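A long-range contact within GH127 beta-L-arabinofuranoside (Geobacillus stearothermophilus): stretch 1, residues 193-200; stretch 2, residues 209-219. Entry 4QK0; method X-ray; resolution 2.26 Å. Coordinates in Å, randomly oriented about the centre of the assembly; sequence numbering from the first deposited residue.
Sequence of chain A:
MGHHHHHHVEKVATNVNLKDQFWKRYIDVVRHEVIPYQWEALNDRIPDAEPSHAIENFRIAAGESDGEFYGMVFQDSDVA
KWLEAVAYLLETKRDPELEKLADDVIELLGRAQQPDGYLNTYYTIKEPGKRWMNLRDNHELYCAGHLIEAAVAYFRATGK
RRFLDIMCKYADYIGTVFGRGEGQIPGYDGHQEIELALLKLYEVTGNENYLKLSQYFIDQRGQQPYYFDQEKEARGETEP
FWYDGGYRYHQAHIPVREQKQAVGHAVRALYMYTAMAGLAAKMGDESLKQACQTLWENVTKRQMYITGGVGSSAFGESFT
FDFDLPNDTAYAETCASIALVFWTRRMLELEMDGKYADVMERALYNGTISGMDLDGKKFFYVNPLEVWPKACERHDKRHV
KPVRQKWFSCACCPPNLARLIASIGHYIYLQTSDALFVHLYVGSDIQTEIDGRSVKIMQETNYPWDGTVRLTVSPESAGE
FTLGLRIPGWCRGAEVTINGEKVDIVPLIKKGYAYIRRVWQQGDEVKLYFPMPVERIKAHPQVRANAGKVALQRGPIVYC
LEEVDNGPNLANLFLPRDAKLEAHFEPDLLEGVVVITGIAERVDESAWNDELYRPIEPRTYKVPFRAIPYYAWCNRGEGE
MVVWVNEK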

# COMPACT_ATOMS: atom_id res chain seq x y z
N GLU A 193 -6.60 -28.47 4.51
CA GLU A 193 -7.05 -28.73 5.88
C GLU A 193 -7.35 -30.24 6.03
O GLU A 193 -7.03 -30.81 7.06
CB GLU A 193 -8.30 -27.90 6.30
CG GLU A 193 -9.14 -28.47 7.42
CD GLU A 193 -8.46 -28.45 8.78
OE1 GLU A 193 -7.42 -27.78 8.95
OE2 GLU A 193 -8.99 -29.09 9.71
N ILE A 194 -8.00 -30.83 5.06
CA ILE A 194 -8.38 -32.26 5.15
C ILE A 194 -7.13 -33.13 5.32
O ILE A 194 -7.16 -34.12 6.07
CB ILE A 194 -9.21 -32.70 3.92
CG1 ILE A 194 -9.81 -34.10 4.13
CG2 ILE A 194 -8.38 -32.73 2.66
CD1 ILE A 194 -10.78 -34.20 5.26
N GLU A 195 -6.02 -32.68 4.75
CA GLU A 195 -4.79 -33.46 4.79
C GLU A 195 -4.25 -33.58 6.22
O GLU A 195 -4.00 -34.71 6.71
CB GLU A 195 -3.77 -32.92 3.84
CG GLU A 195 -4.30 -32.76 2.43
CD GLU A 195 -4.91 -31.37 2.14
OE1 GLU A 195 -5.17 -30.61 3.10
OE2 GLU A 195 -5.10 -31.06 0.93
N LEU A 196 -4.15 -32.47 6.94
CA LEU A 196 -3.69 -32.57 8.33
C LEU A 196 -4.73 -33.25 9.26
O LEU A 196 -4.39 -33.90 10.24
CB LEU A 196 -3.25 -31.20 8.88
CG LEU A 196 -4.32 -30.10 9.11
CD1 LEU A 196 -4.94 -30.24 10.47
CD2 LEU A 196 -3.72 -28.70 9.01
N ALA A 197 -6.01 -33.07 8.95
CA ALA A 197 -7.04 -33.64 9.75
C ALA A 197 -7.02 -35.17 9.65
O ALA A 197 -7.11 -35.87 10.63
CB ALA A 197 -8.40 -33.12 9.30
N LEU A 198 -6.91 -35.67 8.45
CA LEU A 198 -6.76 -37.11 8.21
C LEU A 198 -5.59 -37.73 8.95
O LEU A 198 -5.72 -38.84 9.44
CB LEU A 198 -6.65 -37.40 6.71
CG LEU A 198 -7.96 -37.26 5.96
CD1 LEU A 198 -7.77 -37.35 4.45
CD2 LEU A 198 -8.98 -38.31 6.42
N LEU A 199 -4.48 -37.04 9.10
CA LEU A 199 -3.39 -37.57 9.93
C LEU A 199 -3.84 -37.76 11.35
O LEU A 199 -3.44 -38.70 12.00
CB LEU A 199 -2.15 -36.67 9.94
CG LEU A 199 -1.48 -36.36 8.63
CD1 LEU A 199 -0.18 -35.57 8.83
CD2 LEU A 199 -1.17 -37.66 7.91
N LYS A 200 -4.58 -36.80 11.88
CA LYS A 200 -5.00 -36.93 13.26
C LYS A 200 -5.96 -38.09 13.40
O LYS A 200 -5.96 -38.80 14.40
CB LYS A 200 -5.62 -35.59 13.73
CG LYS A 200 -4.61 -34.64 14.42
CD LYS A 200 -4.78 -33.16 14.08
CE LYS A 200 -4.63 -32.20 15.28
NZ LYS A 200 -5.92 -31.48 15.65
N ASN A 209 -6.06 -46.35 5.81
CA ASN A 209 -6.70 -45.67 4.68
C ASN A 209 -6.61 -44.14 4.79
O ASN A 209 -6.49 -43.46 3.79
CB ASN A 209 -8.16 -46.04 4.58
CG ASN A 209 -8.39 -47.53 4.33
OD1 ASN A 209 -7.50 -48.24 3.87
ND2 ASN A 209 -9.63 -47.96 4.53
N TYR A 210 -6.66 -43.64 6.02
CA TYR A 210 -6.73 -42.21 6.29
C TYR A 210 -5.37 -41.59 6.00
O TYR A 210 -5.26 -40.51 5.36
CB TYR A 210 -7.21 -41.94 7.73
CG TYR A 210 -8.61 -42.48 8.02
CD1 TYR A 210 -9.56 -42.58 7.02
CD2 TYR A 210 -8.98 -42.90 9.28
CE1 TYR A 210 -10.84 -43.07 7.27
CE2 TYR A 210 -10.25 -43.41 9.53
CZ TYR A 210 -11.17 -43.51 8.52
OH TYR A 210 -12.46 -44.01 8.75
N LEU A 211 -4.34 -42.30 6.41
CA LEU A 211 -2.96 -41.90 6.14
C LEU A 211 -2.67 -41.88 4.66
O LEU A 211 -2.16 -40.89 4.12
CB LEU A 211 -2.01 -42.83 6.85
CG LEU A 211 -0.55 -42.60 6.53
CD1 LEU A 211 -0.10 -41.29 7.14
CD2 LEU A 211 0.26 -43.74 7.12
N LYS A 212 -3.14 -42.90 3.95
CA LYS A 212 -2.97 -42.92 2.50
C LYS A 212 -3.80 -41.87 1.73
O LYS A 212 -3.41 -41.39 0.68
CB LYS A 212 -3.30 -44.30 2.00
CG LYS A 212 -2.24 -45.32 2.40
CD LYS A 212 -2.11 -46.38 1.32
CE LYS A 212 -2.99 -47.59 1.58
NZ LYS A 212 -2.18 -48.66 2.24
N LEU A 213 -4.99 -41.59 2.23
CA LEU A 213 -5.83 -40.60 1.62
C LEU A 213 -5.17 -39.18 1.78
O LEU A 213 -5.06 -38.45 0.82
CB LEU A 213 -7.23 -40.66 2.28
CG LEU A 213 -8.25 -39.73 1.69
CD1 LEU A 213 -8.41 -40.04 0.22
CD2 LEU A 213 -9.57 -39.85 2.41
N SER A 214 -4.69 -38.88 2.97
CA SER A 214 -3.90 -37.67 3.21
C SER A 214 -2.76 -37.57 2.23
O SER A 214 -2.62 -36.57 1.51
CB SER A 214 -3.36 -37.65 4.64
OG SER A 214 -2.62 -36.46 4.93
N GLN A 215 -1.98 -38.64 2.11
CA GLN A 215 -0.89 -38.69 1.12
C GLN A 215 -1.36 -38.47 -0.30
O GLN A 215 -0.69 -37.77 -1.09
CB GLN A 215 -0.12 -40.03 1.19
CG GLN A 215 1.18 -40.03 0.39
CD GLN A 215 2.26 -39.20 1.08
OE1 GLN A 215 2.61 -39.48 2.23
NE2 GLN A 215 2.78 -38.15 0.41
N TYR A 216 -2.49 -39.09 -0.65
CA TYR A 216 -3.02 -38.91 -1.98
C TYR A 216 -3.31 -37.40 -2.25
O TYR A 216 -2.98 -36.87 -3.31
CB TYR A 216 -4.33 -39.73 -2.25
CG TYR A 216 -5.12 -39.05 -3.32
CD1 TYR A 216 -4.75 -39.14 -4.64
CD2 TYR A 216 -6.16 -38.18 -2.99
CE1 TYR A 216 -5.45 -38.44 -5.62
CE2 TYR A 216 -6.86 -37.49 -3.96
CZ TYR A 216 -6.50 -37.59 -5.24
OH TYR A 216 -7.20 -36.85 -6.18
N PHE A 217 -3.97 -36.73 -1.32
CA PHE A 217 -4.37 -35.31 -1.56
C PHE A 217 -3.14 -34.40 -1.76
O PHE A 217 -3.11 -33.56 -2.63
CB PHE A 217 -5.20 -34.82 -0.37
CG PHE A 217 -6.67 -35.22 -0.42
CD1 PHE A 217 -7.45 -34.93 -1.50
CD2 PHE A 217 -7.24 -35.85 0.64
CE1 PHE A 217 -8.80 -35.25 -1.52
CE2 PHE A 217 -8.59 -36.16 0.65
CZ PHE A 217 -9.38 -35.87 -0.45
N ILE A 218 -2.13 -34.62 -0.95
CA ILE A 218 -0.87 -33.92 -1.07
C ILE A 218 -0.12 -34.24 -2.36
O ILE A 218 0.36 -33.33 -3.03
CB ILE A 218 0.01 -34.21 0.18
CG1 ILE A 218 -0.61 -33.58 1.43
CG2 ILE A 218 1.43 -33.73 -0.01
CD1 ILE A 218 -0.74 -32.07 1.40
N ASP A 219 -0.03 -35.52 -2.74
CA ASP A 219 0.71 -35.88 -3.97
C ASP A 219 -0.00 -35.46 -5.21
O ASP A 219 0.64 -35.23 -6.21
CB ASP A 219 1.05 -37.39 -4.06
CG ASP A 219 2.00 -37.82 -2.97
OD1 ASP A 219 2.80 -36.98 -2.46
OD2 ASP A 219 1.96 -39.03 -2.63
O HOH W 1 -3.95 -31.07 -1.43

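Two helices, 194-200 and 209-219, run nearly antiparallel, with 162° between their N-to-C directions and an axial approach of 8.2 Å. That is a tight spacing, and the register shows where it is tightest: the CA atoms of E195 and S214 lie 4.6 Å apart, against 5.4 Å for the CA atoms of L198 and Y210. The small residue S214 sits in the closest of the CA pairs, and it directs its CA-to-CB bond toward the opposing helix.

S214 also supplies the polar link. Its OG donates a hydrogen bond to E195 O at 2.9 Å, so the hydroxyl is satisfied inside a buried, mostly apolar seam. The same carbonyl receives only a weak helical bond from L199 N, at 3.4 Å between L199 N and E195 O. L199 packs beside the hydroxyl, its CD2 3.5 Å from S214 OG and 3.9 Å from L211 CD1.

The central knob is L198, which sits in a hole formed by Y210, L213, S214 and F217. Its CD1 lies 3.7 Å from L213 CG and meets the F217 ring at the edge, 4.1 Å from CE2 of F217. I194, one turn earlier, takes the ring's face instead: its CG2 stands 4.2 Å from the F217 centroid and 24° off the ring normal, a CH-pi contact. One aromatic ring thus serves two successive turns of the partner helix.

E195 shows how a buried carboxylate can be accommodated. Its aliphatic part packs against stretch 2, with CG 3.6 Å from F217 CB and 3.8 Å from I218 CD1, while its oxygens find donors: E193 N donates to E195 OE1 at 2.9 Å, and a water donates both to E195 OE2 at 2.6 Å and to F217 O at 2.9 Å, bridging the two helices.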